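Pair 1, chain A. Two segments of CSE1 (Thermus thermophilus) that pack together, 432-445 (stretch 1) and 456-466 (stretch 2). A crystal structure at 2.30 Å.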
# COMPACT_ATOMS: atom_id res chain seq x y z
N LEU A 432 8.11 -14.57 18.82
CA LEU A 432 8.29 -13.50 19.81
C LEU A 432 9.49 -12.61 19.54
O LEU A 432 9.44 -11.40 19.77
CB LEU A 432 8.34 -14.06 21.24
CG LEU A 432 6.96 -14.16 21.89
CD1 LEU A 432 6.28 -15.43 21.43
CD2 LEU A 432 7.08 -14.14 23.41
N TYR A 433 10.58 -13.19 19.07
CA TYR A 433 11.73 -12.40 18.64
C TYR A 433 11.25 -11.32 17.66
O TYR A 433 11.41 -10.13 17.90
CB TYR A 433 12.76 -13.32 18.00
CG TYR A 433 13.94 -12.62 17.36
CD1 TYR A 433 14.84 -11.89 18.13
CD2 TYR A 433 14.16 -12.69 15.99
CE1 TYR A 433 15.92 -11.25 17.57
CE2 TYR A 433 15.25 -12.04 15.40
CZ TYR A 433 16.13 -11.33 16.20
OH TYR A 433 17.21 -10.69 15.65
N TRP A 434 10.64 -11.74 16.56
CA TRP A 434 10.18 -10.81 15.52
C TRP A 434 9.10 -9.84 16.02
O TRP A 434 9.15 -8.64 15.74
CB TRP A 434 9.73 -11.56 14.28
CG TRP A 434 10.89 -12.18 13.58
CD1 TRP A 434 11.14 -13.50 13.42
CD2 TRP A 434 12.00 -11.48 12.98
NE1 TRP A 434 12.33 -13.68 12.74
CE2 TRP A 434 12.86 -12.45 12.45
CE3 TRP A 434 12.32 -10.13 12.81
CZ2 TRP A 434 14.06 -12.11 11.79
CZ3 TRP A 434 13.50 -9.79 12.15
CH2 TRP A 434 14.35 -10.78 11.65
N HIS A 435 8.14 -10.35 16.77
CA HIS A 435 7.12 -9.49 17.36
C HIS A 435 7.73 -8.40 18.24
O HIS A 435 7.31 -7.24 18.21
CB HIS A 435 6.10 -10.30 18.16
CG HIS A 435 5.02 -9.45 18.75
ND1 HIS A 435 3.73 -9.47 18.29
CD2 HIS A 435 5.06 -8.55 19.76
CE1 HIS A 435 3.00 -8.61 18.99
NE2 HIS A 435 3.79 -8.04 19.89
N ALA A 436 8.72 -8.77 19.03
CA ALA A 436 9.38 -7.78 19.88
C ALA A 436 10.07 -6.73 19.04
O ALA A 436 10.06 -5.55 19.38
CB ALA A 436 10.39 -8.44 20.80
N LEU A 437 10.70 -7.16 17.94
CA LEU A 437 11.41 -6.23 17.05
C LEU A 437 10.45 -5.31 16.25
O LEU A 437 10.80 -4.16 15.95
CB LEU A 437 12.31 -7.00 16.09
CG LEU A 437 13.48 -7.74 16.77
CD1 LEU A 437 14.39 -8.30 15.70
CD2 LEU A 437 14.26 -6.79 17.66
N ASP A 438 9.26 -5.81 15.93
CA ASP A 438 8.22 -4.95 15.35
C ASP A 438 7.96 -3.71 16.22
O ASP A 438 7.80 -2.61 15.71
CB ASP A 438 6.92 -5.71 15.12
CG ASP A 438 7.00 -6.67 13.96
OD1 ASP A 438 7.76 -6.41 13.00
OD2 ASP A 438 6.30 -7.71 14.01
N GLY A 439 7.92 -3.90 17.55
CA GLY A 439 7.80 -2.80 18.48
C GLY A 439 9.07 -1.96 18.60
O GLY A 439 9.02 -0.76 18.84
N ALA A 440 10.23 -2.59 18.45
CA ALA A 440 11.48 -1.86 18.61
C ALA A 440 11.88 -1.12 17.34
O ALA A 440 12.58 -0.10 17.40
CB ALA A 440 12.60 -2.80 19.05
N PHE A 441 11.46 -1.63 16.18
CA PHE A 441 11.94 -1.05 14.93
C PHE A 441 11.70 0.46 14.74
O PHE A 441 12.62 1.16 14.32
CB PHE A 441 11.47 -1.81 13.68
CG PHE A 441 12.09 -1.28 12.42
CD1 PHE A 441 13.42 -1.52 12.14
CD2 PHE A 441 11.36 -0.48 11.54
CE1 PHE A 441 14.01 -1.01 10.99
CE2 PHE A 441 11.94 0.02 10.39
CZ PHE A 441 13.27 -0.25 10.12
N PRO A 442 10.48 0.95 15.03
CA PRO A 442 10.19 2.38 14.85
C PRO A 442 11.14 3.30 15.61
O PRO A 442 11.49 4.36 15.09
CB PRO A 442 8.78 2.54 15.42
CG PRO A 442 8.15 1.18 15.21
CD PRO A 442 9.27 0.16 15.30
N ARG A 443 11.53 2.91 16.83
CA ARG A 443 12.42 3.72 17.67
C ARG A 443 13.79 3.80 17.01
O ARG A 443 14.34 4.87 16.85
CB ARG A 443 12.56 3.12 19.06
CG ARG A 443 11.27 2.66 19.71
CD ARG A 443 11.50 2.36 21.18
NE ARG A 443 12.80 1.73 21.41
CZ ARG A 443 12.98 0.46 21.75
NH1 ARG A 443 11.93 -0.34 21.92
NH2 ARG A 443 14.21 -0.02 21.93
N PHE A 444 14.32 2.65 16.63
CA PHE A 444 15.57 2.63 15.88
C PHE A 444 15.43 3.43 14.57
O PHE A 444 16.26 4.28 14.27
CB PHE A 444 15.99 1.20 15.57
CG PHE A 444 17.02 1.11 14.49
CD1 PHE A 444 18.37 1.29 14.79
CD2 PHE A 444 16.65 0.89 13.17
CE1 PHE A 444 19.33 1.23 13.79
CE2 PHE A 444 17.59 0.83 12.18
CZ PHE A 444 18.94 1.01 12.47
N PHE A 445 14.37 3.15 13.81
CA PHE A 445 14.20 3.72 12.48
C PHE A 445 14.21 5.24 12.52
O PHE A 445 14.86 5.89 11.69
CB PHE A 445 12.91 3.23 11.81
CG PHE A 445 12.90 3.40 10.30
CD1 PHE A 445 13.98 2.97 9.53
CD2 PHE A 445 11.81 3.97 9.65
CE1 PHE A 445 13.97 3.10 8.15
CE2 PHE A 445 11.80 4.10 8.27
CZ PHE A 445 12.88 3.67 7.52
N LEU A 456 21.55 1.05 20.15
CA LEU A 456 20.18 0.88 20.64
C LEU A 456 19.59 -0.39 20.04
O LEU A 456 18.89 -1.15 20.72
CB LEU A 456 19.32 2.09 20.29
CG LEU A 456 19.53 3.34 21.14
CD1 LEU A 456 19.42 3.00 22.63
CD2 LEU A 456 20.87 4.01 20.84
N TRP A 457 19.90 -0.65 18.78
CA TRP A 457 19.31 -1.78 18.08
C TRP A 457 19.82 -3.07 18.70
O TRP A 457 19.05 -4.00 18.96
CB TRP A 457 19.66 -1.71 16.60
CG TRP A 457 19.01 -2.75 15.75
CD1 TRP A 457 19.63 -3.66 14.96
CD2 TRP A 457 17.59 -2.96 15.57
NE1 TRP A 457 18.70 -4.44 14.31
CE2 TRP A 457 17.45 -4.03 14.67
CE3 TRP A 457 16.44 -2.36 16.10
CZ2 TRP A 457 16.20 -4.51 14.27
CZ3 TRP A 457 15.20 -2.84 15.72
CH2 TRP A 457 15.09 -3.91 14.81
N ARG A 458 21.13 -3.12 18.94
CA ARG A 458 21.76 -4.30 19.53
C ARG A 458 21.15 -4.60 20.89
O ARG A 458 20.90 -5.75 21.23
CB ARG A 458 23.27 -4.13 19.66
CG ARG A 458 23.97 -5.42 20.09
CD ARG A 458 25.47 -5.30 19.96
NE ARG A 458 25.85 -4.45 18.83
CZ ARG A 458 26.33 -3.22 18.95
NH1 ARG A 458 26.52 -2.70 20.16
NH2 ARG A 458 26.64 -2.52 17.87
N GLU A 459 20.88 -3.55 21.66
CA GLU A 459 20.17 -3.72 22.92
C GLU A 459 18.79 -4.33 22.68
O GLU A 459 18.37 -5.25 23.40
CB GLU A 459 20.04 -2.39 23.65
CG GLU A 459 21.36 -1.66 23.86
CD GLU A 459 22.42 -2.52 24.53
OE1 GLU A 459 22.05 -3.49 25.23
OE2 GLU A 459 23.62 -2.23 24.36
N ALA A 460 18.08 -3.83 21.67
CA ALA A 460 16.74 -4.34 21.39
C ALA A 460 16.80 -5.78 20.91
O ALA A 460 15.97 -6.59 21.27
CB ALA A 460 16.02 -3.44 20.39
N LEU A 461 17.80 -6.09 20.09
CA LEU A 461 18.00 -7.47 19.64
C LEU A 461 18.20 -8.41 20.84
O LEU A 461 17.62 -9.50 20.91
CB LEU A 461 19.20 -7.57 18.69
CG LEU A 461 19.04 -6.93 17.32
CD1 LEU A 461 20.28 -7.12 16.46
CD2 LEU A 461 17.83 -7.52 16.62
N ARG A 462 19.03 -7.98 21.79
CA ARG A 462 19.29 -8.78 22.99
C ARG A 462 17.98 -9.05 23.75
O ARG A 462 17.63 -10.20 24.02
CB ARG A 462 20.31 -8.06 23.88
CG ARG A 462 21.19 -8.98 24.70
CD ARG A 462 22.43 -8.25 25.22
NE ARG A 462 23.67 -8.78 24.64
CZ ARG A 462 24.57 -8.05 23.99
NH1 ARG A 462 24.40 -6.74 23.84
NH2 ARG A 462 25.67 -8.62 23.50
N GLY A 463 17.25 -7.98 24.05
CA GLY A 463 16.01 -8.09 24.79
C GLY A 463 14.99 -8.92 24.06
O GLY A 463 14.23 -9.69 24.67
N ALA A 464 14.93 -8.76 22.73
CA ALA A 464 13.99 -9.54 21.95
C ALA A 464 14.31 -11.02 22.07
O ALA A 464 13.43 -11.84 22.34
CB ALA A 464 14.02 -9.10 20.47
N ALA A 465 15.58 -11.36 21.86
CA ALA A 465 16.03 -12.75 21.97
C ALA A 465 15.82 -13.33 23.39
O ALA A 465 15.21 -14.40 23.55
CB ALA A 465 17.50 -12.88 21.54
N LEU A 466 16.29 -12.60 24.40
CA LEU A 466 16.11 -12.97 25.82
C LEU A 466 14.66 -13.17 26.20
O LEU A 466 14.31 -14.16 26.81
CB LEU A 466 16.71 -11.90 26.74
CG LEU A 466 18.22 -11.95 26.94
CD1 LEU A 466 18.71 -10.67 27.59
CD2 LEU A 466 18.60 -13.16 27.75

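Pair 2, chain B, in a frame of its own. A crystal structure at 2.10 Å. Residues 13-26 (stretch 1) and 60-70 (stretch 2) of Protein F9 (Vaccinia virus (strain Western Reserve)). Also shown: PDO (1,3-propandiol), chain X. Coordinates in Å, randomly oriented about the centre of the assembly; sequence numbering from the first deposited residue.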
# COMPACT_ATOMS: atom_id res chain seq x y z
N LEU B 13 9.89 0.76 -2.50
CA LEU B 13 9.88 1.55 -3.73
C LEU B 13 8.48 2.05 -4.06
O LEU B 13 8.31 3.19 -4.51
CB LEU B 13 10.46 0.73 -4.88
CG LEU B 13 11.85 0.15 -4.65
CD1 LEU B 13 12.38 -0.52 -5.91
CD2 LEU B 13 12.81 1.24 -4.18
N PHE B 14 7.47 1.21 -3.85
CA PHE B 14 6.10 1.60 -4.15
C PHE B 14 5.64 2.75 -3.27
O PHE B 14 5.13 3.77 -3.75
CB PHE B 14 5.15 0.41 -4.00
CG PHE B 14 3.70 0.79 -3.92
CD1 PHE B 14 2.96 1.02 -5.07
CD2 PHE B 14 3.07 0.91 -2.69
CE1 PHE B 14 1.62 1.37 -4.99
CE2 PHE B 14 1.73 1.26 -2.60
CZ PHE B 14 1.01 1.49 -3.76
N ILE B 15 5.82 2.61 -1.95
CA ILE B 15 5.28 3.62 -1.04
C ILE B 15 6.00 4.95 -1.20
O ILE B 15 5.39 6.01 -1.12
CB ILE B 15 5.25 3.11 0.41
CG1 ILE B 15 4.37 4.02 1.28
CG2 ILE B 15 6.66 3.01 0.99
CD1 ILE B 15 2.94 4.10 0.79
N ASP B 16 7.31 4.91 -1.46
CA ASP B 16 8.05 6.15 -1.69
C ASP B 16 7.51 6.87 -2.92
O ASP B 16 7.37 8.10 -2.91
CB ASP B 16 9.54 5.85 -1.85
CG ASP B 16 10.18 5.42 -0.55
OD1 ASP B 16 9.53 5.55 0.51
OD2 ASP B 16 11.34 4.95 -0.57
N SER B 17 7.20 6.12 -3.98
CA SER B 17 6.55 6.70 -5.15
C SER B 17 5.16 7.21 -4.80
O SER B 17 4.77 8.32 -5.20
CB SER B 17 6.45 5.66 -6.26
OG SER B 17 5.56 6.08 -7.28
N TYR B 18 4.39 6.42 -4.05
CA TYR B 18 3.01 6.78 -3.75
C TYR B 18 2.95 7.99 -2.83
O TYR B 18 2.05 8.84 -2.97
CB TYR B 18 2.29 5.58 -3.14
CG TYR B 18 0.83 5.81 -2.82
CD1 TYR B 18 -0.02 6.36 -3.77
CD2 TYR B 18 0.31 5.46 -1.59
CE1 TYR B 18 -1.35 6.57 -3.49
CE2 TYR B 18 -1.03 5.66 -1.30
CZ TYR B 18 -1.85 6.22 -2.25
OH TYR B 18 -3.18 6.43 -1.96
N LEU B 19 3.89 8.11 -1.89
CA LEU B 19 3.87 9.24 -0.96
C LEU B 19 4.14 10.56 -1.68
O LEU B 19 3.53 11.58 -1.35
CB LEU B 19 4.86 9.02 0.18
CG LEU B 19 4.48 7.93 1.19
CD1 LEU B 19 5.60 7.70 2.20
CD2 LEU B 19 3.18 8.27 1.89
N GLN B 20 5.05 10.55 -2.66
CA GLN B 20 5.30 11.76 -3.45
C GLN B 20 4.02 12.25 -4.11
O GLN B 20 3.70 13.45 -4.07
CB GLN B 20 6.35 11.47 -4.53
CG GLN B 20 7.79 11.53 -4.07
CD GLN B 20 8.75 11.50 -5.24
OE1 GLN B 20 8.36 11.71 -6.39
NE2 GLN B 20 10.02 11.23 -4.97
N LYS B 21 3.26 11.34 -4.72
CA LYS B 21 2.04 11.72 -5.41
C LYS B 21 0.98 12.22 -4.43
O LYS B 21 0.23 13.15 -4.74
CB LYS B 21 1.52 10.54 -6.22
CG LYS B 21 2.51 10.02 -7.26
CD LYS B 21 2.33 8.52 -7.47
CE LYS B 21 2.45 8.13 -8.94
NZ LYS B 21 3.80 8.37 -9.50
N LEU B 22 0.91 11.61 -3.24
CA LEU B 22 -0.08 12.03 -2.25
C LEU B 22 0.17 13.47 -1.80
O LEU B 22 -0.77 14.24 -1.59
CB LEU B 22 -0.05 11.09 -1.04
CG LEU B 22 -0.57 9.67 -1.24
CD1 LEU B 22 -0.51 8.90 0.07
CD2 LEU B 22 -1.99 9.69 -1.78
N ALA B 23 1.45 13.85 -1.64
CA ALA B 23 1.77 15.20 -1.20
C ALA B 23 1.39 16.25 -2.24
O ALA B 23 0.94 17.34 -1.88
CB ALA B 23 3.25 15.31 -0.86
N GLN B 24 1.55 15.93 -3.52
CA GLN B 24 1.18 16.88 -4.57
C GLN B 24 -0.33 17.03 -4.68
O GLN B 24 -0.84 18.15 -4.79
CB GLN B 24 1.77 16.45 -5.91
CG GLN B 24 3.25 16.17 -5.86
CD GLN B 24 3.79 15.66 -7.17
OE1 GLN B 24 3.12 15.70 -8.20
NE2 GLN B 24 5.02 15.16 -7.15
N HIS B 25 -1.06 15.92 -4.66
CA HIS B 25 -2.51 15.92 -4.85
C HIS B 25 -3.30 16.33 -3.61
O HIS B 25 -4.48 15.98 -3.50
CB HIS B 25 -3.00 14.59 -5.43
CG HIS B 25 -2.91 14.53 -6.92
ND1 HIS B 25 -1.86 13.93 -7.58
CD2 HIS B 25 -3.73 15.01 -7.88
CE1 HIS B 25 -2.04 14.03 -8.89
NE2 HIS B 25 -3.17 14.68 -9.10
N SER B 26 -2.68 17.07 -2.69
CA SER B 26 -3.41 17.72 -1.61
C SER B 26 -3.83 19.10 -2.10
O SER B 26 -2.98 19.95 -2.38
CB SER B 26 -2.54 17.83 -0.36
N ARG B 60 -11.12 7.16 -5.46
CA ARG B 60 -10.73 7.01 -6.86
C ARG B 60 -9.38 7.67 -7.13
O ARG B 60 -8.55 7.12 -7.87
CB ARG B 60 -11.80 7.59 -7.78
CG ARG B 60 -12.99 6.68 -8.04
CD ARG B 60 -12.65 5.53 -9.00
NE ARG B 60 -11.93 5.98 -10.18
CZ ARG B 60 -10.77 5.49 -10.59
NH1 ARG B 60 -10.19 4.51 -9.91
NH2 ARG B 60 -10.19 5.96 -11.69
N LEU B 61 -9.15 8.85 -6.55
CA LEU B 61 -7.85 9.50 -6.70
C LEU B 61 -6.75 8.70 -6.01
O LEU B 61 -5.63 8.60 -6.52
CB LEU B 61 -7.90 10.92 -6.14
CG LEU B 61 -6.59 11.68 -6.00
CD1 LEU B 61 -5.88 11.81 -7.34
CD2 LEU B 61 -6.83 13.05 -5.38
N SER B 62 -7.06 8.12 -4.85
CA SER B 62 -6.10 7.27 -4.16
C SER B 62 -5.70 6.09 -5.03
O SER B 62 -4.52 5.89 -5.32
CB SER B 62 -6.70 6.79 -2.83
OG SER B 62 -7.03 7.87 -1.99
N PHE B 63 -6.69 5.32 -5.49
CA PHE B 63 -6.41 4.15 -6.32
C PHE B 63 -5.70 4.52 -7.62
O PHE B 63 -4.91 3.72 -8.14
CB PHE B 63 -7.70 3.38 -6.60
CG PHE B 63 -8.04 2.37 -5.54
CD1 PHE B 63 -7.38 1.15 -5.50
CD2 PHE B 63 -9.01 2.64 -4.60
CE1 PHE B 63 -7.69 0.22 -4.54
CE2 PHE B 63 -9.33 1.70 -3.63
CZ PHE B 63 -8.66 0.49 -3.60
N THR B 64 -5.95 5.71 -8.16
CA THR B 64 -5.29 6.11 -9.40
C THR B 64 -3.79 6.26 -9.20
O THR B 64 -2.99 5.64 -9.92
CB THR B 64 -5.91 7.39 -9.95
OG1 THR B 64 -7.28 7.15 -10.31
CG2 THR B 64 -5.16 7.86 -11.18
N LEU B 65 -3.37 7.07 -8.22
CA LEU B 65 -1.95 7.18 -7.91
C LEU B 65 -1.41 5.88 -7.32
O LEU B 65 -0.23 5.55 -7.49
CB LEU B 65 -1.72 8.33 -6.93
CG LEU B 65 -2.19 9.72 -7.36
CD1 LEU B 65 -2.09 10.69 -6.20
CD2 LEU B 65 -1.38 10.21 -8.54
N MET B 66 -2.26 5.14 -6.61
CA MET B 66 -1.90 3.82 -6.11
C MET B 66 -1.55 2.89 -7.27
O MET B 66 -0.60 2.10 -7.17
CB MET B 66 -3.08 3.26 -5.32
CG MET B 66 -2.84 1.99 -4.55
SD MET B 66 -3.87 2.03 -3.07
CE MET B 66 -2.66 2.63 -1.91
N VAL B 67 -2.29 2.97 -8.37
CA VAL B 67 -2.03 2.10 -9.51
C VAL B 67 -0.84 2.59 -10.33
O VAL B 67 -0.03 1.79 -10.81
CB VAL B 67 -3.30 1.90 -10.35
CG1 VAL B 67 -2.97 1.33 -11.71
CG2 VAL B 67 -4.27 0.98 -9.62
N GLU B 68 -0.72 3.91 -10.50
CA GLU B 68 0.45 4.47 -11.18
C GLU B 68 1.73 3.97 -10.53
O GLU B 68 2.66 3.51 -11.21
CB GLU B 68 0.42 6.00 -11.15
CG GLU B 68 -0.74 6.66 -11.87
CD GLU B 68 -0.58 8.17 -11.95
OE1 GLU B 68 0.52 8.64 -12.32
OE2 GLU B 68 -1.54 8.89 -11.63
N SER B 69 1.80 4.06 -9.20
CA SER B 69 3.00 3.63 -8.49
C SER B 69 3.25 2.14 -8.65
O SER B 69 4.39 1.71 -8.82
CB SER B 69 2.89 4.01 -7.01
OG SER B 69 2.64 5.39 -6.84
N PHE B 70 2.18 1.34 -8.61
CA PHE B 70 2.33 -0.11 -8.76
C PHE B 70 2.93 -0.45 -10.12
O PHE B 70 3.89 -1.23 -10.21
CB PHE B 70 0.98 -0.80 -8.58
CG PHE B 70 1.03 -2.29 -8.80
CD1 PHE B 70 1.50 -3.14 -7.81
CD2 PHE B 70 0.60 -2.84 -10.00
CE1 PHE B 70 1.54 -4.51 -8.02
CE2 PHE B 70 0.64 -4.20 -10.21
CZ PHE B 70 1.11 -5.04 -9.22
C1 PDO X . 9.26 7.71 -7.81
O1 PDO X . 9.31 7.03 -6.55
C2 PDO X . 7.81 7.83 -8.27
C3 PDO X . 7.19 9.13 -7.77
O3 PDO X . 5.79 9.13 -8.08

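Both pairs consist of two helices packed with their N-to-C directions steeply opposed, at 142° in pair 1 and 141° in pair 2, and the axes approach to 8.2 Å and 8.8 Å respectively. Fourteen central residues superpose with an RMSD of 0.7 Å over N, CA and C. The CA atoms come nearest between Y433(A) and A464(A), 4.9 Å apart, and between Y18(B) and S69(B), 5.7 Å apart; A464(A) and S69(B) coincide, but their nearest partners lie one turn apart. Neither interface has a clear hydrogen bond between its helices, so both rest largely on the fit of side chains.

Small residues occupy matched positions on both helices around A464(A) and S69(B). A464(A) coincides with S69(B), and A436(A) with S17(B); all four point their CA-to-CB bonds toward the other helix. In pair 1 the two methyl groups meet directly, A436(A) CB lying 3.7 Å from A464(A) CB. In pair 2 hydroxyls occupy the same place, with S17(B) OG 3.0 Å from S69(B) OG. The S69(B) hydroxyl donates to its own helix, OG to L65(B) O at 2.9 Å, and the side chain sits as a knob among F14(B), S17(B), Y18(B) and K21(B).

Beside this site, Y433(A) and F14(B) superpose closely, and both take the t rotamer at chi1. Their CB atoms leave sideways, but the ends of the rings come nearer the partner helix and meet backbone at their edges: Y433(A) CD1 is 3.8 Å from A465(A) N, and F14(B) CD1 is 3.6 Å from the matching F70(B) N. One turn further along the first helix, L437(A) or Y18(B) is a knob in each pair. L437(A) packs CD1 against L461(A) CD2 at 3.6 Å and CD2 against A464(A) CB at 3.6 Å. The larger ring of Y18(B) reaches the equivalent M66(B), CE2 to CE at 3.5 Å, and extends its hydroxyl to S62(B), OH to CB at 3.6 Å. That hydroxyl is buried without a partner in the model.

At one matched position the size differs sharply: W457(A) is a knob among L437(A), A440(A), F441(A) and F444(A), its CE3 3.6 Å from F444(A) CB, and F441(A) directs its ring edge toward the indole face, while the corresponding S62(B) is small, and it is the Y18(B) ring that reaches across to it. Between these two regions, A440(A) and A460(A) touch through their CB atoms at 3.7 Å, whereas in their counterparts the larger L65(B) reaches K21(B), CD1 to CB at 3.6 Å. The lysine runs on past S69(B) and E68(B), and its NZ donates to O3 of the bound 1,3-propandiol at 2.6 Å. Finally, R443(A) matches H25(B), just beyond the helix in pair 2, whose ring face receives L61(B) CD1 4.2 Å from the H25(B) ring centroid.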